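Local coordinates for protein TRAP dicarboxylate transporter, DctP subunit (Sulfurospirillum deleyianum, PDB 4OVS) that binds succinate and probably serves as the periplasmic solute-binding subunit of a TRAP dicarboxylate transporter, at residues L190-V195 against K217-V222; N213-K218 against A280-Y285. All blocks are in the same frame, centred on the assembly; numbering follows the deposited sequence.

Contact 1: L190-V195 against K217-V222; sequences LPFSEV and KKFNEV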
ATOM      1  N   LEU A 190      -6.272   4.923  11.459  1.00 27.45           N
ATOM      2  CA  LEU A 190      -7.113   3.756  11.738  1.00 31.88           C
ATOM      3  C   LEU A 190      -6.584   2.548  10.966  1.00 25.97           C
ATOM      4  O   LEU A 190      -6.004   2.699   9.908  1.00 33.93           O
ATOM      5  CB  LEU A 190      -8.590   4.017  11.330  1.00 31.14           C
ATOM      6  CG  LEU A 190      -9.385   5.059  12.118  1.00 30.88           C
ATOM      7  CD1 LEU A 190     -10.747   5.334  11.479  1.00 32.68           C
ATOM      8  CD2 LEU A 190      -9.597   4.598  13.531  1.00 34.89           C
ATOM      9  N   PRO A 191      -6.759   1.344  11.509  1.00 29.85           N
ATOM     10  CA  PRO A 191      -6.298   0.158  10.790  1.00 29.49           C
ATOM     11  C   PRO A 191      -7.163  -0.030   9.528  1.00 29.70           C
ATOM     12  O   PRO A 191      -8.365   0.342   9.523  1.00 27.03           O
ATOM     13  CB  PRO A 191      -6.576  -0.981  11.764  1.00 34.12           C
ATOM     14  CG  PRO A 191      -7.005  -0.348  13.061  1.00 34.68           C
ATOM     15  CD  PRO A 191      -7.487   1.010  12.747  1.00 34.15           C
ATOM     16  N   PHE A 192      -6.588  -0.605   8.487  1.00 27.02           N
ATOM     17  CA  PHE A 192      -7.324  -0.823   7.242  1.00 21.26           C
ATOM     18  C   PHE A 192      -8.715  -1.487   7.494  1.00 25.71           C
ATOM     19  O   PHE A 192      -9.710  -1.125   6.868  1.00 23.45           O
ATOM     20  CB  PHE A 192      -6.462  -1.623   6.239  1.00 20.70           C
ATOM     21  CG  PHE A 192      -6.982  -1.626   4.817  1.00 19.21           C
ATOM     22  CD1 PHE A 192      -7.077  -0.444   4.075  1.00 23.03           C
ATOM     23  CD2 PHE A 192      -7.314  -2.824   4.192  1.00 18.30           C
ATOM     24  CE1 PHE A 192      -7.578  -0.444   2.722  1.00 21.73           C
ATOM     25  CE2 PHE A 192      -7.819  -2.826   2.897  1.00 21.52           C
ATOM     26  CZ  PHE A 192      -7.916  -1.630   2.139  1.00 17.53           C
ATOM     27  N   SER A 193      -8.809  -2.450   8.395  1.00 27.00           N
ATOM     28  CA  SER A 193     -10.072  -3.198   8.510  1.00 30.77           C
ATOM     29  C   SER A 193     -11.261  -2.373   9.026  1.00 31.25           C
ATOM     30  O   SER A 193     -12.423  -2.832   8.958  1.00 26.07           O
ATOM     31  CB  SER A 193      -9.899  -4.414   9.421  1.00 32.19           C
ATOM     32  OG  SER A 193      -9.674  -4.016  10.747  1.00 30.84           O
ATOM     33  N   GLU A 194     -10.979  -1.176   9.553  1.00 29.64           N
ATOM     34  CA  GLU A 194     -11.997  -0.347  10.189  1.00 24.98           C
ATOM     35  C   GLU A 194     -12.441   0.815   9.287  1.00 26.58           C
ATOM     36  O   GLU A 194     -13.341   1.580   9.642  1.00 33.01           O
ATOM     37  CB  GLU A 194     -11.477   0.197  11.547  1.00 30.90           C
ATOM     38  CG  GLU A 194     -11.241  -0.880  12.602  1.00 31.03           C
ATOM     39  CD  GLU A 194     -10.728  -0.362  13.958  1.00 38.65           C
ATOM     40  OE1 GLU A 194     -10.762   0.856  14.230  1.00 35.13           O
ATOM     41  OE2 GLU A 194     -10.269  -1.193  14.781  1.00 41.00           O
ATOM     42  N   VAL A 195     -11.811   0.944   8.128  1.00 25.38           N
ATOM     43  CA  VAL A 195     -12.030   2.093   7.265  1.00 26.93           C
ATOM     44  C   VAL A 195     -13.453   2.180   6.713  1.00 27.08           C
ATOM     45  O   VAL A 195     -14.036   3.224   6.770  1.00 24.33           O
ATOM     46  CB  VAL A 195     -11.032   2.114   6.123  1.00 25.50           C
ATOM     47  CG1 VAL A 195     -11.319   3.234   5.163  1.00 26.13           C
ATOM     48  CG2 VAL A 195      -9.602   2.273   6.680  1.00 24.31           C
ATOM     49  N   LYS A 217     -13.086  -2.969  -1.401  1.00 17.98           N
ATOM     50  CA  LYS A 217     -13.553  -2.888  -0.043  1.00 19.27           C
ATOM     51  C   LYS A 217     -14.824  -2.092   0.076  1.00 25.93           C
ATOM     52  O   LYS A 217     -15.232  -1.820   1.175  1.00 22.79           O
ATOM     53  CB  LYS A 217     -12.547  -2.232   0.885  1.00 21.88           C
ATOM     54  CG  LYS A 217     -11.245  -2.927   0.957  1.00 25.51           C
ATOM     55  CD  LYS A 217     -11.388  -4.352   1.554  1.00 25.46           C
ATOM     56  CE  LYS A 217     -11.634  -4.379   3.025  1.00 28.34           C
ATOM     57  NZ  LYS A 217     -11.554  -5.792   3.441  1.00 36.41           N
ATOM     58  N   LYS A 218     -15.406  -1.679  -1.058  1.00 18.96           N
ATOM     59  CA  LYS A 218     -16.692  -1.017  -1.120  1.00 23.27           C
ATOM     60  C   LYS A 218     -16.681   0.358  -0.525  1.00 29.10           C
ATOM     61  O   LYS A 218     -17.720   0.857  -0.105  1.00 24.51           O
ATOM     62  CB  LYS A 218     -17.769  -1.884  -0.516  1.00 23.31           C
ATOM     63  CG  LYS A 218     -17.684  -3.289  -1.093  1.00 25.89           C
ATOM     64  CD  LYS A 218     -18.979  -4.038  -0.970  1.00 32.99           C
ATOM     65  CE  LYS A 218     -18.784  -5.524  -1.275  1.00 37.84           C
ATOM     66  NZ  LYS A 218     -18.310  -5.775  -2.678  1.00 41.28           N
ATOM     67  N   PHE A 219     -15.509   0.993  -0.528  1.00 20.05           N
ATOM     68  CA  PHE A 219     -15.424   2.367  -0.024  1.00 21.57           C
ATOM     69  C   PHE A 219     -16.249   3.270  -0.946  1.00 23.68           C
ATOM     70  O   PHE A 219     -16.758   4.327  -0.534  1.00 22.23           O
ATOM     71  CB  PHE A 219     -14.002   2.860  -0.021  1.00 18.95           C
ATOM     72  CG  PHE A 219     -13.067   2.127   0.942  1.00 22.67           C
ATOM     73  CD1 PHE A 219     -13.536   1.371   2.011  1.00 19.53           C
ATOM     74  CD2 PHE A 219     -11.688   2.227   0.762  1.00 19.05           C
ATOM     75  CE1 PHE A 219     -12.640   0.765   2.889  1.00 20.40           C
ATOM     76  CE2 PHE A 219     -10.780   1.624   1.632  1.00 18.87           C
ATOM     77  CZ  PHE A 219     -11.256   0.873   2.677  1.00 22.80           C
ATOM     78  N   ASN A 220     -16.355   2.855  -2.207  1.00 22.10           N
ATOM     79  CA  ASN A 220     -17.213   3.548  -3.168  1.00 24.04           C
ATOM     80  C   ASN A 220     -18.674   3.640  -2.721  1.00 24.23           C
ATOM     81  O   ASN A 220     -19.378   4.575  -3.090  1.00 24.37           O
ATOM     82  CB  ASN A 220     -17.155   2.882  -4.528  1.00 24.23           C
ATOM     83  CG  ASN A 220     -17.579   1.440  -4.493  1.00 25.30           C
ATOM     84  OD1 ASN A 220     -17.002   0.616  -3.768  1.00 24.08           O
ATOM     85  ND2 ASN A 220     -18.584   1.115  -5.283  1.00 24.66           N
ATOM     86  N   GLU A 221     -19.130   2.674  -1.931  1.00 25.34           N
ATOM     87  CA  GLU A 221     -20.514   2.636  -1.507  1.00 22.99           C
ATOM     88  C   GLU A 221     -20.753   3.543  -0.324  1.00 27.45           C
ATOM     89  O   GLU A 221     -21.903   3.852   0.015  1.00 27.54           O
ATOM     90  CB  GLU A 221     -20.941   1.187  -1.212  1.00 24.82           C
ATOM     91  CG  GLU A 221     -20.778   0.360  -2.444  1.00 25.54           C
ATOM     92  CD  GLU A 221     -21.324  -1.038  -2.317  1.00 30.08           C
ATOM     93  OE1 GLU A 221     -21.427  -1.741  -3.355  1.00 31.45           O
ATOM     94  OE2 GLU A 221     -21.618  -1.430  -1.190  1.00 27.28           O
ATOM     95  N   VAL A 222     -19.674   3.981   0.313  1.00 24.86           N
ATOM     96  CA  VAL A 222     -19.794   4.857   1.475  1.00 29.38           C
ATOM     97  C   VAL A 222     -19.077   6.207   1.296  1.00 28.24           C
ATOM     98  O   VAL A 222     -18.778   6.878   2.271  1.00 31.46           O
ATOM     99  CB  VAL A 222     -19.332   4.147   2.781  1.00 31.50           C
ATOM    100  CG1 VAL A 222     -20.351   3.089   3.183  1.00 32.68           C
ATOM    101  CG2 VAL A 222     -17.961   3.529   2.594  1.00 26.42           C
TER
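Phe192, Val195, Lys217 and Phe219 meet in an apolar cluster beside the succinate pocket of this DctP-type solute-binding fold, joining the loop between strand 186-189 and helix 195-200 to the loop that follows helix 211-216. The contact is made by side chains alone. Phe219 reaches in from a short 3-10 turn, and its CG, anti to the carbonyl carbon (chi1 -66°), aims the far end of the ring at the other loop. Val195 CG1 sits over one face of that ring, 3.9 Å from its centroid, in a CH-pi contact; CG1 comes within 3.4 Å of Phe219 CZ. Phe192 CE1 lies near the plane of the Phe219 ring, at that ring's edge, 3.9 Å from Phe219 CZ. The two ring planes stand at 74° with centroids 5.9 Å apart, an oblique pairing. The Phe192 ring lies close to succinate and also touches Asn213 and Arg169, two succinate-binding residues; Val195 packs on Arg169 as well. The Lys217 chain, bent at both chi2 and chi3, curls past the Phe192 ring with its methylenes, while its ammonium hydrogen-bonds Asn66. The aliphatic base of the same lysine rests on a face of the Phe219 ring, offset toward the rim. The lysine thus contributes hydrocarbon to the cluster and keeps its charge outside it. Its closest approach to the first loop is Lys217 CG to Phe192 CZ, at 3.8 Å.

Contact 2: N213-K218 against A280-Y285; sequences NFYTKK and AKISEY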
ATOM      1  N   ASN A 213      -8.142  -0.819  -3.777  1.00 20.97           N
ATOM      2  CA  ASN A 213      -8.776  -0.899  -2.468  1.00 22.85           C
ATOM      3  C   ASN A 213     -10.129  -0.161  -2.399  1.00 25.07           C
ATOM      4  O   ASN A 213     -11.058  -0.616  -1.730  1.00 22.29           O
ATOM      5  CB  ASN A 213      -7.841  -0.353  -1.407  1.00 20.31           C
ATOM      6  CG  ASN A 213      -6.667  -1.265  -1.140  1.00 21.93           C
ATOM      7  OD1 ASN A 213      -6.688  -2.468  -1.437  1.00 22.61           O
ATOM      8  ND2 ASN A 213      -5.641  -0.709  -0.538  1.00 18.39           N
ATOM      9  N   PHE A 214     -10.225   0.963  -3.090  1.00 23.33           N
ATOM     10  CA  PHE A 214     -11.433   1.773  -3.097  1.00 29.09           C
ATOM     11  C   PHE A 214     -12.646   0.945  -3.512  1.00 22.73           C
ATOM     12  O   PHE A 214     -13.674   1.021  -2.877  1.00 20.11           O
ATOM     13  CB  PHE A 214     -11.259   2.980  -4.017  1.00 26.82           C
ATOM     14  CG  PHE A 214     -12.343   4.001  -3.909  1.00 22.39           C
ATOM     15  CD1 PHE A 214     -12.413   4.844  -2.822  1.00 24.84           C
ATOM     16  CD2 PHE A 214     -13.268   4.144  -4.931  1.00 24.28           C
ATOM     17  CE1 PHE A 214     -13.431   5.800  -2.715  1.00 27.42           C
ATOM     18  CE2 PHE A 214     -14.301   5.093  -4.838  1.00 28.50           C
ATOM     19  CZ  PHE A 214     -14.375   5.925  -3.739  1.00 29.31           C
ATOM     20  N   TYR A 215     -12.524   0.122  -4.543  1.00 18.02           N
ATOM     21  CA  TYR A 215     -13.686  -0.638  -5.015  1.00 26.91           C
ATOM     22  C   TYR A 215     -13.870  -1.985  -4.324  1.00 22.56           C
ATOM     23  O   TYR A 215     -14.959  -2.328  -3.913  1.00 24.20           O
ATOM     24  CB  TYR A 215     -13.626  -0.818  -6.540  1.00 22.50           C
ATOM     25  CG  TYR A 215     -14.794  -1.548  -7.136  1.00 19.95           C
ATOM     26  CD1 TYR A 215     -15.933  -0.867  -7.498  1.00 22.34           C
ATOM     27  CD2 TYR A 215     -14.754  -2.901  -7.349  1.00 23.54           C
ATOM     28  CE1 TYR A 215     -17.039  -1.530  -8.051  1.00 22.88           C
ATOM     29  CE2 TYR A 215     -15.847  -3.580  -7.906  1.00 20.59           C
ATOM     30  CZ  TYR A 215     -16.970  -2.880  -8.258  1.00 23.53           C
ATOM     31  OH  TYR A 215     -18.038  -3.528  -8.802  1.00 25.04           O
ATOM     32  N   THR A 216     -12.805  -2.750  -4.191  1.00 19.86           N
ATOM     33  CA  THR A 216     -12.861  -4.074  -3.585  1.00 18.26           C
ATOM     34  C   THR A 216     -13.278  -4.077  -2.125  1.00 17.63           C
ATOM     35  O   THR A 216     -13.831  -5.073  -1.676  1.00 21.92           O
ATOM     36  CB  THR A 216     -11.557  -4.846  -3.694  1.00 17.69           C
ATOM     37  OG1 THR A 216     -10.511  -4.147  -3.005  1.00 24.67           O
ATOM     38  CG2 THR A 216     -11.198  -5.036  -5.181  1.00 20.03           C
ATOM     39  N   LYS A 217     -13.086  -2.969  -1.401  1.00 17.98           N
ATOM     40  CA  LYS A 217     -13.553  -2.888  -0.043  1.00 19.27           C
ATOM     41  C   LYS A 217     -14.824  -2.092   0.076  1.00 25.93           C
ATOM     42  O   LYS A 217     -15.232  -1.820   1.175  1.00 22.79           O
ATOM     43  CB  LYS A 217     -12.547  -2.232   0.885  1.00 21.88           C
ATOM     44  CG  LYS A 217     -11.245  -2.927   0.957  1.00 25.51           C
ATOM     45  CD  LYS A 217     -11.388  -4.352   1.554  1.00 25.46           C
ATOM     46  CE  LYS A 217     -11.634  -4.379   3.025  1.00 28.34           C
ATOM     47  NZ  LYS A 217     -11.554  -5.792   3.441  1.00 36.41           N
ATOM     48  N   LYS A 218     -15.406  -1.679  -1.058  1.00 18.96           N
ATOM     49  CA  LYS A 218     -16.692  -1.017  -1.120  1.00 23.27           C
ATOM     50  C   LYS A 218     -16.681   0.358  -0.525  1.00 29.10           C
ATOM     51  O   LYS A 218     -17.720   0.857  -0.105  1.00 24.51           O
ATOM     52  CB  LYS A 218     -17.769  -1.884  -0.516  1.00 23.31           C
ATOM     53  CG  LYS A 218     -17.684  -3.289  -1.093  1.00 25.89           C
ATOM     54  CD  LYS A 218     -18.979  -4.038  -0.970  1.00 32.99           C
ATOM     55  CE  LYS A 218     -18.784  -5.524  -1.275  1.00 37.84           C
ATOM     56  NZ  LYS A 218     -18.310  -5.775  -2.678  1.00 41.28           N
ATOM     57  N   ALA A 280     -13.312   1.526 -14.652  1.00 26.08           N
ATOM     58  CA  ALA A 280     -14.548   1.116 -15.315  1.00 27.72           C
ATOM     59  C   ALA A 280     -15.608   0.662 -14.294  1.00 24.05           C
ATOM     60  O   ALA A 280     -16.781   0.990 -14.408  1.00 23.66           O
ATOM     61  CB  ALA A 280     -14.266   0.016 -16.293  1.00 26.57           C
ATOM     62  N   LYS A 281     -15.210  -0.112 -13.300  1.00 19.97           N
ATOM     63  CA  LYS A 281     -16.195  -0.616 -12.334  1.00 19.01           C
ATOM     64  C   LYS A 281     -16.747   0.496 -11.441  1.00 19.23           C
ATOM     65  O   LYS A 281     -17.957   0.559 -11.138  1.00 21.27           O
ATOM     66  CB  LYS A 281     -15.583  -1.736 -11.490  1.00 22.21           C
ATOM     67  CG  LYS A 281     -15.407  -3.067 -12.212  1.00 25.53           C
ATOM     68  CD  LYS A 281     -14.503  -3.990 -11.376  1.00 33.64           C
ATOM     69  CE  LYS A 281     -14.232  -5.378 -12.008  1.00 37.73           C
ATOM     70  NZ  LYS A 281     -15.495  -6.000 -12.478  1.00 44.50           N
ATOM     71  N   ILE A 282     -15.872   1.389 -11.000  1.00 17.86           N
ATOM     72  CA  ILE A 282     -16.319   2.519 -10.200  1.00 19.93           C
ATOM     73  C   ILE A 282     -17.253   3.436 -11.013  1.00 17.34           C
ATOM     74  O   ILE A 282     -18.269   3.932 -10.503  1.00 20.82           O
ATOM     75  CB  ILE A 282     -15.098   3.229  -9.630  1.00 17.32           C
ATOM     76  CG1 ILE A 282     -14.392   2.269  -8.706  1.00 17.73           C
ATOM     77  CG2 ILE A 282     -15.445   4.542  -8.906  1.00 20.91           C
ATOM     78  CD1 ILE A 282     -13.021   2.618  -8.487  1.00 17.79           C
ATOM     79  N   SER A 283     -16.934   3.629 -12.291  1.00 22.17           N
ATOM     80  CA  SER A 283     -17.728   4.473 -13.178  1.00 23.61           C
ATOM     81  C   SER A 283     -19.111   3.909 -13.424  1.00 24.12           C
ATOM     82  O   SER A 283     -20.092   4.651 -13.408  1.00 24.52           O
ATOM     83  CB  SER A 283     -16.986   4.650 -14.507  1.00 23.23           C
ATOM     84  OG  SER A 283     -15.831   5.448 -14.316  1.00 24.05           O
ATOM     85  N   GLU A 284     -19.195   2.599 -13.625  1.00 20.38           N
ATOM     86  CA  GLU A 284     -20.478   1.969 -13.819  1.00 24.46           C
ATOM     87  C   GLU A 284     -21.321   2.078 -12.533  1.00 28.63           C
ATOM     88  O   GLU A 284     -22.530   2.361 -12.576  1.00 23.49           O
ATOM     89  CB  GLU A 284     -20.301   0.510 -14.222  1.00 29.53           C
ATOM     90  CG  GLU A 284     -21.626  -0.165 -14.551  1.00 34.99           C
ATOM     91  CD  GLU A 284     -21.951  -0.212 -16.065  1.00 44.74           C
ATOM     92  OE1 GLU A 284     -21.940   0.870 -16.710  1.00 44.10           O
ATOM     93  OE2 GLU A 284     -22.260  -1.318 -16.600  1.00 48.85           O
ATOM     94  N   TYR A 285     -20.675   1.894 -11.391  1.00 26.40           N
ATOM     95  CA  TYR A 285     -21.351   2.019 -10.110  1.00 22.76           C
ATOM     96  C   TYR A 285     -21.924   3.444  -9.928  1.00 23.09           C
ATOM     97  O   TYR A 285     -23.046   3.638  -9.425  1.00 21.96           O
ATOM     98  CB  TYR A 285     -20.403   1.669  -8.959  1.00 22.14           C
ATOM     99  CG  TYR A 285     -20.953   2.178  -7.675  1.00 23.25           C
ATOM    100  CD1 TYR A 285     -21.939   1.484  -6.997  1.00 25.16           C
ATOM    101  CD2 TYR A 285     -20.548   3.397  -7.176  1.00 26.98           C
ATOM    102  CE1 TYR A 285     -22.506   1.980  -5.799  1.00 24.22           C
ATOM    103  CE2 TYR A 285     -21.089   3.899  -6.016  1.00 22.89           C
ATOM    104  CZ  TYR A 285     -22.081   3.210  -5.349  1.00 25.14           C
ATOM    105  OH  TYR A 285     -22.594   3.746  -4.191  1.00 23.90           O
TER
HETATM  106  O   HOH W   1     -19.306  -1.763 -10.934  1.00 30.04           O
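Phe214 and Tyr215, on helix 211-216, are the residues that meet Lys281 and Ile282 of the long helix 253-289. Asn213, one residue before Phe214, hydrogen-bonds succinate through ND2. Phe214 presents a ring edge: its CD2 lies 3.9 Å from Ile282 CD1, near the ring plane, and both side chains also rest on Leu226 of strand 225-227. Tyr215 follows, its CG anti to the backbone N (chi1 -178°), which extends the ring alongside Ile282 and across Lys281. Ile282 CG1 touches Tyr215 CD1 at 3.7 Å, the two side chains running past each other in opposite directions. Lys281 CB lies over a face of the phenol ring, 3.8 Å from its centroid and 18° off the normal, a CH-pi contact; Lys281 CD adds a touch at Tyr215 CE2. At the ring's far end a water bridges the helices, 3.0 Å from Tyr215 OH and donating to Lys281 O at 2.7 Å. A leucine in place of Tyr215 would probably leave Lys281 CB without its aromatic face and the water without its phenol partner. The arrangement is helix-on-helix packing over a sheet, as in the alpha/beta lobes of periplasmic solute-binding proteins.

Overall arrangement
Both contacts converge on helix 211-216 and its exit: contact 2 uses the helix itself, contact 1 the loop that follows, and the two share Lys217 and Lys218. Their centres are 12 Å apart. Contact 1 is the more buried and lies against the succinate site through Phe192; contact 2 is partly buried and its packing residues lie away from the ligand, the Phe214 side chain about 10 Å from succinate, although its first segment begins with Asn213, which binds it. Both are mainly apolar, with an aliphatic group over an aromatic face, but contact 1 pairs two phenylalanines, whereas contact 2 adds a water bridge. They join directly where Phe219 CB packs against Phe214 O at 3.4 Å.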